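Long-range contacts in salicylic acid-binding protein 2 (Nicotiana tabacum, PDB 1XKL), which hydrolyses methyl salicylate to salicylic acid and methanol, releasing the active plant defence hormone needed for systemic acquired resistance: residues H11-G16 with R177-F182; L132-L137 with T147-G152; H158-L163 with D237-L242. All coordinates share one frame; numbering follows the deposited sequence.

Contact 1: residues H11-G16 with R177-F182; sequences HGACHG and RPSSLF. With STH (2-amino-4H-1,3-benzoxathiin-4-ol), chain E.
One face of the His-11 ring is covered near its rim by His-15 O and the CA of Gly-16; the His-15 ring has the carbonyl carbon of Ala-13 in plane at its edge, and Phe-182 carries Ser-180 CB over the centre of one face. The histidines frame the loop that follows strand 6-10 of the central parallel sheet of this alpha/beta hydrolase, where Gly-12 to His-15 form a type II beta turn. Each imidazole ties down a carbonyl of the turn: His-11 ND1 donates in the ring plane to a lone pair of Gly-12 O at 2.7 Å, and His-15 ND1 reaches Ala-13 O at 2.9 Å from 38° above the carbonyl plane. At its other nitrogen, His-11 NE2 bonds with the backbone N of Leu-39, consistent with a neutral ring protonated on ND1.

Held this way, Ala-13 N lies 3.1 Å from STH S7, where alpha/beta hydrolases usually have an oxyanion-hole amide, and so probably serves as one; Ala-13 also binds salicylate. Gly-12, lacking a side chain, lets its CA approach STH N7 to 3.6 Å. The small Ala-13 methyl is tightly pressed between ligand and loop 177-182, its CB 3.0 Å from Ser-179 OG. Leu-181 lines the pocket, its CD2 methyl resting against STH O8.

Across the segments, Arg-177 N donates to Cys-14 O at 3.1 Å, while the guanidinium runs off to the carbonyls of Gly-43 and Asp-45. Arg-177 O is buried without a conventional partner and meets Cys-14 CA in a 3.0 Å CA-H...O contact.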
loop_
_atom_site.group_PDB
_atom_site.type_symbol
_atom_site.label_atom_id
_atom_site.label_comp_id
_atom_site.label_asym_id
_atom_site.label_seq_id
_atom_site.Cartn_x
_atom_site.Cartn_y
_atom_site.Cartn_z
ATOM N N HIS A 11 32.652 6.882 -2.228
ATOM C CA HIS A 11 31.738 6.471 -3.286
ATOM C C HIS A 11 31.136 7.642 -4.068
ATOM O O HIS A 11 31.264 8.803 -3.676
ATOM C CB HIS A 11 30.609 5.635 -2.677
ATOM C CG HIS A 11 29.733 6.408 -1.744
ATOM N ND1 HIS A 11 28.751 7.270 -2.186
ATOM C CD2 HIS A 11 29.718 6.484 -0.394
ATOM C CE1 HIS A 11 28.169 7.843 -1.149
ATOM N NE2 HIS A 11 28.736 7.384 -0.048
ATOM N N GLY A 12 30.469 7.305 -5.168
ATOM C CA GLY A 12 29.838 8.297 -6.010
ATOM C C GLY A 12 28.369 8.471 -5.668
ATOM O O GLY A 12 27.889 7.935 -4.671
ATOM N N ALA A 13 27.647 9.204 -6.508
ATOM C CA ALA A 13 26.235 9.470 -6.282
ATOM C C ALA A 13 25.342 8.243 -6.370
ATOM O O ALA A 13 25.522 7.376 -7.231
ATOM C CB ALA A 13 25.753 10.529 -7.261
ATOM N N CYS A 14 24.364 8.193 -5.472
ATOM C CA CYS A 14 23.411 7.095 -5.422
ATOM C C CYS A 14 24.033 5.794 -4.920
ATOM O O CYS A 14 23.346 4.777 -4.851
ATOM C CB CYS A 14 22.785 6.865 -6.803
ATOM S SG CYS A 14 21.859 8.276 -7.494
ATOM N N HIS A 15 25.321 5.820 -4.578
ATOM C CA HIS A 15 25.994 4.617 -4.079
ATOM C C HIS A 15 26.394 4.749 -2.613
ATOM O O HIS A 15 25.938 5.661 -1.926
ATOM C CB HIS A 15 27.221 4.293 -4.943
ATOM C CG HIS A 15 26.873 3.775 -6.305
ATOM N ND1 HIS A 15 26.205 4.535 -7.242
ATOM C CD2 HIS A 15 27.049 2.554 -6.867
ATOM C CE1 HIS A 15 25.979 3.804 -8.319
ATOM N NE2 HIS A 15 26.482 2.597 -8.118
ATOM N N GLY A 16 27.227 3.829 -2.131
ATOM C CA GLY A 16 27.658 3.869 -0.738
ATOM C C GLY A 16 28.942 3.088 -0.486
ATOM O O GLY A 16 29.538 2.558 -1.419
ATOM N N ARG A 177 20.345 4.711 -3.956
ATOM C CA ARG A 177 19.426 5.648 -3.343
ATOM C C ARG A 177 19.526 6.987 -4.058
ATOM O O ARG A 177 20.492 7.249 -4.781
ATOM C CB ARG A 177 19.763 5.824 -1.859
ATOM C CG ARG A 177 19.591 4.560 -1.008
ATOM C CD ARG A 177 20.118 4.789 0.400
ATOM N NE ARG A 177 19.357 5.824 1.094
ATOM C CZ ARG A 177 19.704 6.357 2.260
ATOM N NH1 ARG A 177 20.808 5.959 2.875
ATOM N NH2 ARG A 177 18.948 7.292 2.817
ATOM N N PRO A 178 18.523 7.855 -3.876
ATOM C CA PRO A 178 18.588 9.157 -4.545
ATOM C C PRO A 178 19.681 10.047 -3.970
ATOM O O PRO A 178 19.984 9.974 -2.783
ATOM C CB PRO A 178 17.188 9.736 -4.323
ATOM C CG PRO A 178 16.738 9.079 -3.035
ATOM C CD PRO A 178 17.234 7.662 -3.188
ATOM N N SER A 179 20.312 10.857 -4.813
ATOM C CA SER A 179 21.322 11.773 -4.308
ATOM C C SER A 179 21.133 13.113 -5.015
ATOM O O SER A 179 19.996 13.506 -5.291
ATOM C CB SER A 179 22.751 11.219 -4.494
ATOM O OG SER A 179 23.235 11.339 -5.815
ATOM N N SER A 180 22.219 13.806 -5.331
ATOM C CA SER A 180 22.102 15.112 -5.974
ATOM C C SER A 180 23.466 15.517 -6.496
ATOM O O SER A 180 24.478 15.020 -6.015
ATOM C CB SER A 180 21.605 16.129 -4.932
ATOM O OG SER A 180 21.520 17.447 -5.441
ATOM N N LEU A 181 23.496 16.389 -7.500
ATOM C CA LEU A 181 24.769 16.869 -8.030
ATOM C C LEU A 181 25.060 18.179 -7.317
ATOM O O LEU A 181 26.137 18.750 -7.467
ATOM C CB LEU A 181 24.684 17.110 -9.540
ATOM C CG LEU A 181 24.521 15.881 -10.434
ATOM C CD1 LEU A 181 24.460 16.297 -11.899
ATOM C CD2 LEU A 181 25.690 14.938 -10.202
ATOM N N PHE A 182 24.079 18.646 -6.542
ATOM C CA PHE A 182 24.201 19.891 -5.788
ATOM C C PHE A 182 24.607 21.080 -6.671
ATOM O O PHE A 182 25.379 21.941 -6.252
ATOM C CB PHE A 182 25.209 19.699 -4.650
ATOM C CG PHE A 182 24.810 18.624 -3.674
ATOM C CD1 PHE A 182 23.822 18.862 -2.718
ATOM C CD2 PHE A 182 25.363 17.350 -3.762
ATOM C CE1 PHE A 182 23.386 17.840 -1.868
ATOM C CE2 PHE A 182 24.935 16.323 -2.921
ATOM C CZ PHE A 182 23.945 16.569 -1.972
HETATM C C8 STH E . 27.690 10.849 -10.453
HETATM O O8 STH E . 27.504 12.124 -10.018
HETATM C C1 STH E . 27.459 10.461 -11.875
HETATM C C2 STH E . 27.670 9.053 -12.294
HETATM C C3 STH E . 27.447 8.686 -13.652
HETATM C C4 STH E . 26.998 9.659 -14.599
HETATM C C5 STH E . 26.784 11.016 -14.202
HETATM C C6 STH E . 26.998 11.408 -12.864
HETATM C C7 STH E . 28.670 8.488 -10.144
HETATM O O2 STH E . 28.123 8.065 -11.382
HETATM N N7 STH E . 28.488 7.461 -9.229
HETATM S S7 STH E . 28.135 9.884 -9.535
#

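Contact 2: residues L132-L137 with T147-G152; sequences LDTQFL and TSMFFG. With STH (2-amino-4H-1,3-benzoxathiin-4-ol), chain E.
Strands 135-137 and 147-150 run antiparallel as the two arms of a beta hairpin, their N-to-C directions 163° apart, with Gln-135/Phe-150 and Leu-137/Ser-148 as hydrogen-bonded pairs and Phe-136/Met-149 as the non-hydrogen-bonded pair between them. The straightest bond joins Gln-135 N to Phe-150 O (2.9 Å, 175°).

On the Phe-136 face, the aromatic ring lies alongside selenomethionine Met-149, its CE1 3.6 Å from Met-149 CG, in an oblique Met-aromatic contact. With CG anti to the backbone N, the long unbranched chain of Met-149, extended to SE, brings CE to 3.8 Å from STH O8. Phe-151, its CZ against the ligand, makes the hairpin's exit part of the pocket. On the other face, Gln-135 and Phe-150 lie side by side, with NE2 at the ring edge, and a water donates to Gln-135 O and bonds with Ser-148 OG. Beyond the strands, the Asp-133 carboxylate lies against Gly-152, whose bare CA sits 3.2 Å from Asp-133 OD2. That carboxylate accepts from the amides of Lys-154 and Phe-155, so its negative charge probably complements the N-terminal end of helix 153-160.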
loop_
_atom_site.group_PDB
_atom_site.type_symbol
_atom_site.label_atom_id
_atom_site.label_comp_id
_atom_site.label_asym_id
_atom_site.label_seq_id
_atom_site.Cartn_x
_atom_site.Cartn_y
_atom_site.Cartn_z
ATOM N N LEU A 132 18.666 8.049 -19.575
ATOM C CA LEU A 132 17.690 6.970 -19.634
ATOM C C LEU A 132 16.563 7.130 -18.620
ATOM O O LEU A 132 15.847 8.127 -18.629
ATOM C CB LEU A 132 18.386 5.617 -19.436
ATOM C CG LEU A 132 19.392 5.193 -20.510
ATOM C CD1 LEU A 132 19.891 3.787 -20.227
ATOM C CD2 LEU A 132 18.742 5.250 -21.878
ATOM N N ASP A 133 16.411 6.152 -17.737
ATOM C CA ASP A 133 15.343 6.205 -16.752
ATOM C C ASP A 133 15.720 6.873 -15.438
ATOM O O ASP A 133 15.077 6.638 -14.418
ATOM C CB ASP A 133 14.834 4.794 -16.472
ATOM C CG ASP A 133 15.921 3.884 -15.953
ATOM O OD1 ASP A 133 15.604 2.734 -15.593
ATOM O OD2 ASP A 133 17.092 4.321 -15.906
ATOM N N THR A 134 16.758 7.702 -15.453
ATOM C CA THR A 134 17.182 8.395 -14.242
ATOM C C THR A 134 16.148 9.455 -13.857
ATOM O O THR A 134 15.623 10.153 -14.723
ATOM C CB THR A 134 18.543 9.072 -14.445
ATOM O OG1 THR A 134 19.540 8.072 -14.690
ATOM C CG2 THR A 134 18.922 9.876 -13.215
ATOM N N GLN A 135 15.863 9.576 -12.563
ATOM C CA GLN A 135 14.878 10.537 -12.080
ATOM C C GLN A 135 15.445 11.817 -11.488
ATOM O O GLN A 135 16.268 11.785 -10.576
ATOM C CB GLN A 135 13.979 9.910 -11.018
ATOM C CG GLN A 135 13.037 8.831 -11.501
ATOM C CD GLN A 135 11.974 8.520 -10.462
ATOM O OE1 GLN A 135 11.137 9.374 -10.136
ATOM N NE2 GLN A 135 12.004 7.302 -9.926
ATOM N N PHE A 136 14.975 12.948 -11.998
ATOM C CA PHE A 136 15.394 14.252 -11.509
ATOM C C PHE A 136 14.162 14.940 -10.919
ATOM O O PHE A 136 13.305 15.431 -11.654
ATOM C CB PHE A 136 15.976 15.073 -12.662
ATOM C CG PHE A 136 17.367 14.663 -13.056
ATOM C CD1 PHE A 136 18.460 15.074 -12.300
ATOM C CD2 PHE A 136 17.585 13.846 -14.162
ATOM C CE1 PHE A 136 19.752 14.672 -12.633
ATOM C CE2 PHE A 136 18.875 13.438 -14.504
ATOM C CZ PHE A 136 19.960 13.853 -13.737
ATOM N N LEU A 137 14.069 14.959 -9.594
ATOM C CA LEU A 137 12.926 15.576 -8.919
ATOM C C LEU A 137 13.338 16.778 -8.077
ATOM O O LEU A 137 14.404 16.787 -7.463
ATOM C CB LEU A 137 12.224 14.546 -8.030
ATOM C CG LEU A 137 11.759 13.252 -8.710
ATOM C CD1 LEU A 137 11.369 12.236 -7.652
ATOM C CD2 LEU A 137 10.594 13.540 -9.651
ATOM N N THR A 147 17.528 20.004 -6.529
ATOM C CA THR A 147 17.140 18.879 -7.372
ATOM C C THR A 147 17.794 17.575 -6.918
ATOM O O THR A 147 18.975 17.557 -6.576
ATOM C CB THR A 147 17.542 19.146 -8.847
ATOM O OG1 THR A 147 16.893 20.335 -9.310
ATOM C CG2 THR A 147 17.144 17.978 -9.738
ATOM N N SER A 148 17.026 16.489 -6.911
ATOM C CA SER A 148 17.559 15.190 -6.515
ATOM C C SER A 148 17.774 14.345 -7.764
ATOM O O SER A 148 17.068 14.513 -8.762
ATOM C CB SER A 148 16.598 14.472 -5.550
ATOM O OG SER A 148 15.358 14.171 -6.171
HETATM N N MSE A 149 18.762 13.457 -7.712
HETATM C CA MSE A 149 19.077 12.579 -8.834
HETATM C C MSE A 149 19.001 11.129 -8.362
HETATM O O MSE A 149 19.604 10.773 -7.352
HETATM C CB MSE A 149 20.486 12.889 -9.358
HETATM C CG MSE A 149 20.937 12.017 -10.515
HETATM SE SE MSE A 149 22.718 12.504 -11.160
HETATM C CE MSE A 149 23.713 12.101 -9.548
ATOM N N PHE A 150 18.254 10.302 -9.083
ATOM C CA PHE A 150 18.103 8.899 -8.706
ATOM C C PHE A 150 18.243 7.996 -9.916
ATOM O O PHE A 150 17.353 7.934 -10.765
ATOM C CB PHE A 150 16.739 8.683 -8.035
ATOM C CG PHE A 150 16.520 7.282 -7.515
ATOM C CD1 PHE A 150 17.543 6.587 -6.884
ATOM C CD2 PHE A 150 15.271 6.676 -7.624
ATOM C CE1 PHE A 150 17.330 5.305 -6.368
ATOM C CE2 PHE A 150 15.046 5.393 -7.109
ATOM C CZ PHE A 150 16.079 4.712 -6.482
ATOM N N PHE A 151 19.376 7.302 -10.001
ATOM C CA PHE A 151 19.632 6.401 -11.119
ATOM C C PHE A 151 18.537 5.344 -11.239
ATOM O O PHE A 151 18.055 4.820 -10.237
ATOM C CB PHE A 151 20.989 5.699 -10.951
ATOM C CG PHE A 151 22.163 6.636 -10.911
ATOM C CD1 PHE A 151 22.109 7.869 -11.560
ATOM C CD2 PHE A 151 23.336 6.274 -10.257
ATOM C CE1 PHE A 151 23.208 8.725 -11.557
ATOM C CE2 PHE A 151 24.441 7.122 -10.249
ATOM C CZ PHE A 151 24.377 8.355 -10.902
ATOM N N GLY A 152 18.144 5.050 -12.473
ATOM C CA GLY A 152 17.129 4.046 -12.709
ATOM C C GLY A 152 17.822 2.752 -13.095
ATOM O O GLY A 152 19.025 2.761 -13.368
HETATM C C8 STH E . 27.690 10.849 -10.453
HETATM O O8 STH E . 27.504 12.124 -10.018
HETATM C C1 STH E . 27.459 10.461 -11.875
HETATM C C2 STH E . 27.670 9.053 -12.294
HETATM C C3 STH E . 27.447 8.686 -13.652
HETATM C C4 STH E . 26.998 9.659 -14.599
HETATM C C5 STH E . 26.784 11.016 -14.202
HETATM C C6 STH E . 26.998 11.408 -12.864
HETATM C C7 STH E . 28.670 8.488 -10.144
HETATM O O2 STH E . 28.123 8.065 -11.382
HETATM N N7 STH E . 28.488 7.461 -9.229
HETATM S S7 STH E . 28.135 9.884 -9.535
HETATM O O HOH W 1 15.455 12.161 -7.888
#

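Contact 3: residues H158-L163 with D237-L242; sequences HKLYQL and DHMAML. With STH (2-amino-4H-1,3-benzoxathiin-4-ol), chain E.
Asp-237 has its carboxylate in the crowded position between backbone N and carbonyl carbon (chi1 55°), and OD2 accepts from Leu-163 N at 3.0 Å through its anti lone pair; a carboxylate suits this turn because its oxygen can take up the main-chain N-H of Leu-163. A water bridges the two segments, donating to Lys-159 O at 2.7 Å and Gln-162 OE1 at 2.5 Å and weakly accepting from His-238 N.

Among the aromatic and apolar contacts, selenomethionine Met-239, bent at chi2 and chi3, crosses the Tyr-161 ring obliquely, CG over its face 4.1 Å from the ring centroid (26° off the normal) and SE nearby in a Met-aromatic contact. Leu-242 CD1 meets CE2 of the same ring at 3.5 Å, while the phenol hydroxyl bonds with His-15. Leu-160 lies beside His-238, its CD2 3.7 Å from the imidazole CD2, giving the ring a nonpolar flank.

The imidazole of His-238, CG anti to its backbone N, bonds through ND1 with Asp-210 and through NE2 with Ser-81, completing the charge relay; NE2 also stands 3.0 Å from STH O2, with STH C3 over a ring face.

The contact thus sets helix 153-160, part of the insertion that would form the cap in this fold, against the catalytic loop between strand 229-233 and helix 240-243, with helix 166-175 packing on Tyr-161 and Leu-242 and strand 75-80 touching Met-239 through His-80.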
loop_
_atom_site.group_PDB
_atom_site.type_symbol
_atom_site.label_atom_id
_atom_site.label_comp_id
_atom_site.label_asym_id
_atom_site.label_seq_id
_atom_site.Cartn_x
_atom_site.Cartn_y
_atom_site.Cartn_z
ATOM N N HIS A 158 22.918 -0.132 -18.561
ATOM C CA HIS A 158 23.454 0.270 -19.854
ATOM C C HIS A 158 24.475 1.401 -19.854
ATOM O O HIS A 158 25.192 1.592 -20.838
ATOM C CB HIS A 158 22.300 0.642 -20.792
ATOM C CG HIS A 158 21.440 -0.518 -21.186
ATOM N ND1 HIS A 158 20.226 -0.795 -20.586
ATOM C CD2 HIS A 158 21.616 -1.475 -22.128
ATOM C CE1 HIS A 158 19.696 -1.868 -21.144
ATOM N NE2 HIS A 158 20.520 -2.301 -22.083
ATOM N N LYS A 159 24.552 2.156 -18.766
ATOM C CA LYS A 159 25.492 3.264 -18.719
ATOM C C LYS A 159 26.548 3.147 -17.631
ATOM O O LYS A 159 27.603 3.779 -17.713
ATOM C CB LYS A 159 24.732 4.580 -18.551
ATOM C CG LYS A 159 23.733 4.867 -19.662
ATOM C CD LYS A 159 24.418 5.031 -21.008
ATOM C CE LYS A 159 23.448 5.548 -22.062
ATOM N NZ LYS A 159 24.107 5.755 -23.379
ATOM N N LEU A 160 26.283 2.329 -16.621
ATOM C CA LEU A 160 27.239 2.199 -15.537
ATOM C C LEU A 160 27.835 0.803 -15.339
ATOM O O LEU A 160 29.031 0.665 -15.076
ATOM C CB LEU A 160 26.592 2.679 -14.230
ATOM C CG LEU A 160 26.078 4.127 -14.132
ATOM C CD1 LEU A 160 25.842 4.483 -12.661
ATOM C CD2 LEU A 160 27.078 5.081 -14.732
ATOM N N TYR A 161 27.006 -0.226 -15.489
ATOM C CA TYR A 161 27.438 -1.605 -15.280
ATOM C C TYR A 161 27.444 -2.479 -16.543
ATOM O O TYR A 161 27.395 -3.703 -16.439
ATOM C CB TYR A 161 26.520 -2.268 -14.238
ATOM C CG TYR A 161 26.539 -1.649 -12.848
ATOM C CD1 TYR A 161 26.104 -0.339 -12.631
ATOM C CD2 TYR A 161 27.016 -2.370 -11.754
ATOM C CE1 TYR A 161 26.148 0.240 -11.356
ATOM C CE2 TYR A 161 27.065 -1.800 -10.476
ATOM C CZ TYR A 161 26.634 -0.497 -10.286
ATOM O OH TYR A 161 26.723 0.078 -9.038
ATOM N N GLN A 162 27.530 -1.874 -17.726
ATOM C CA GLN A 162 27.479 -2.667 -18.952
ATOM C C GLN A 162 28.545 -3.771 -19.045
ATOM O O GLN A 162 28.378 -4.731 -19.796
ATOM C CB GLN A 162 27.506 -1.750 -20.202
ATOM C CG GLN A 162 28.870 -1.343 -20.765
ATOM C CD GLN A 162 29.511 -0.183 -20.039
ATOM O OE1 GLN A 162 28.928 0.399 -19.126
ATOM N NE2 GLN A 162 30.729 0.156 -20.437
ATOM N N LEU A 163 29.618 -3.645 -18.271
ATOM C CA LEU A 163 30.686 -4.640 -18.277
ATOM C C LEU A 163 30.799 -5.382 -16.945
ATOM O O LEU A 163 31.731 -6.158 -16.743
ATOM C CB LEU A 163 32.040 -3.985 -18.597
ATOM C CG LEU A 163 32.230 -3.365 -19.982
ATOM C CD1 LEU A 163 33.604 -2.694 -20.083
ATOM C CD2 LEU A 163 32.089 -4.447 -21.027
ATOM N N ASP A 237 34.411 -0.388 -17.120
ATOM C CA ASP A 237 33.280 0.506 -17.256
ATOM C C ASP A 237 33.343 1.480 -16.090
ATOM O O ASP A 237 34.357 1.551 -15.399
ATOM C CB ASP A 237 31.945 -0.261 -17.248
ATOM C CG ASP A 237 31.763 -1.153 -16.009
ATOM O OD1 ASP A 237 32.476 -0.980 -14.998
ATOM O OD2 ASP A 237 30.876 -2.015 -16.059
ATOM N N HIS A 238 32.266 2.227 -15.868
ATOM C CA HIS A 238 32.236 3.203 -14.786
ATOM C C HIS A 238 32.514 2.616 -13.403
ATOM O O HIS A 238 33.057 3.296 -12.534
ATOM C CB HIS A 238 30.886 3.917 -14.750
ATOM C CG HIS A 238 30.860 5.095 -13.831
ATOM N ND1 HIS A 238 31.667 6.199 -14.020
ATOM C CD2 HIS A 238 30.167 5.329 -12.692
ATOM C CE1 HIS A 238 31.475 7.055 -13.036
ATOM N NE2 HIS A 238 30.569 6.551 -12.213
HETATM N N MSE A 239 32.146 1.358 -13.198
HETATM C CA MSE A 239 32.335 0.707 -11.898
HETATM C C MSE A 239 33.589 -0.163 -11.854
HETATM O O MSE A 239 33.515 -1.378 -11.639
HETATM C CB MSE A 239 31.105 -0.143 -11.567
HETATM C CG MSE A 239 30.214 0.419 -10.465
HETATM SE SE MSE A 239 29.591 2.222 -10.795
HETATM C CE MSE A 239 29.018 1.985 -12.598
ATOM N N ALA A 240 34.741 0.468 -12.039
ATOM C CA ALA A 240 36.008 -0.246 -12.046
ATOM C C ALA A 240 36.253 -1.111 -10.807
ATOM O O ALA A 240 36.857 -2.175 -10.918
ATOM C CB ALA A 240 37.156 0.750 -12.225
HETATM N N MSE A 241 35.791 -0.671 -9.636
HETATM C CA MSE A 241 36.017 -1.443 -8.410
HETATM C C MSE A 241 35.214 -2.735 -8.370
HETATM O O MSE A 241 35.408 -3.573 -7.484
HETATM C CB MSE A 241 35.712 -0.611 -7.154
HETATM C CG MSE A 241 34.239 -0.367 -6.883
HETATM SE SE MSE A 241 33.496 1.017 -8.029
HETATM C CE MSE A 241 33.744 2.513 -6.841
ATOM N N LEU A 242 34.314 -2.884 -9.336
ATOM C CA LEU A 242 33.477 -4.064 -9.448
ATOM C C LEU A 242 33.891 -4.947 -10.625
ATOM O O LEU A 242 33.955 -6.162 -10.483
ATOM C CB LEU A 242 32.009 -3.660 -9.593
ATOM C CG LEU A 242 31.387 -2.955 -8.384
ATOM C CD1 LEU A 242 29.947 -2.617 -8.714
ATOM C CD2 LEU A 242 31.457 -3.852 -7.139
HETATM C C8 STH E . 27.690 10.849 -10.453
HETATM O O8 STH E . 27.504 12.124 -10.018
HETATM C C1 STH E . 27.459 10.461 -11.875
HETATM C C2 STH E . 27.670 9.053 -12.294
HETATM C C3 STH E . 27.447 8.686 -13.652
HETATM C C4 STH E . 26.998 9.659 -14.599
HETATM C C5 STH E . 26.784 11.016 -14.202
HETATM C C6 STH E . 26.998 11.408 -12.864
HETATM C C7 STH E . 28.670 8.488 -10.144
HETATM O O2 STH E . 28.123 8.065 -11.382
HETATM N N7 STH E . 28.488 7.461 -9.229
HETATM S S7 STH E . 28.135 9.884 -9.535
HETATM O O HOH W 2 29.864 2.445 -18.128
#

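How the contacts relate
All three contacts line one pocket and touch the same STH molecule. Contacts 1 and 2 have centres about 10 Å apart, contacts 1 and 3 about 16 Å, contacts 2 and 3 about 18 Å. Along the chain, contact 2 is nested within the span closed by contact 1, whose segments alternate with those of contact 3. Segments 11-16 and 237-242 come after strands 6-10 and 229-233 of the central parallel sheet; the other four belong to the insertion above it, where strand 147-150 leads into helix 153-160. Backbone bonding of Ser-179 with Met-149 holds contacts 1 and 2 together within the insertion, while His-15 NE2 with Tyr-161 OH, joining contacts 1 and 3, links the core loop to it.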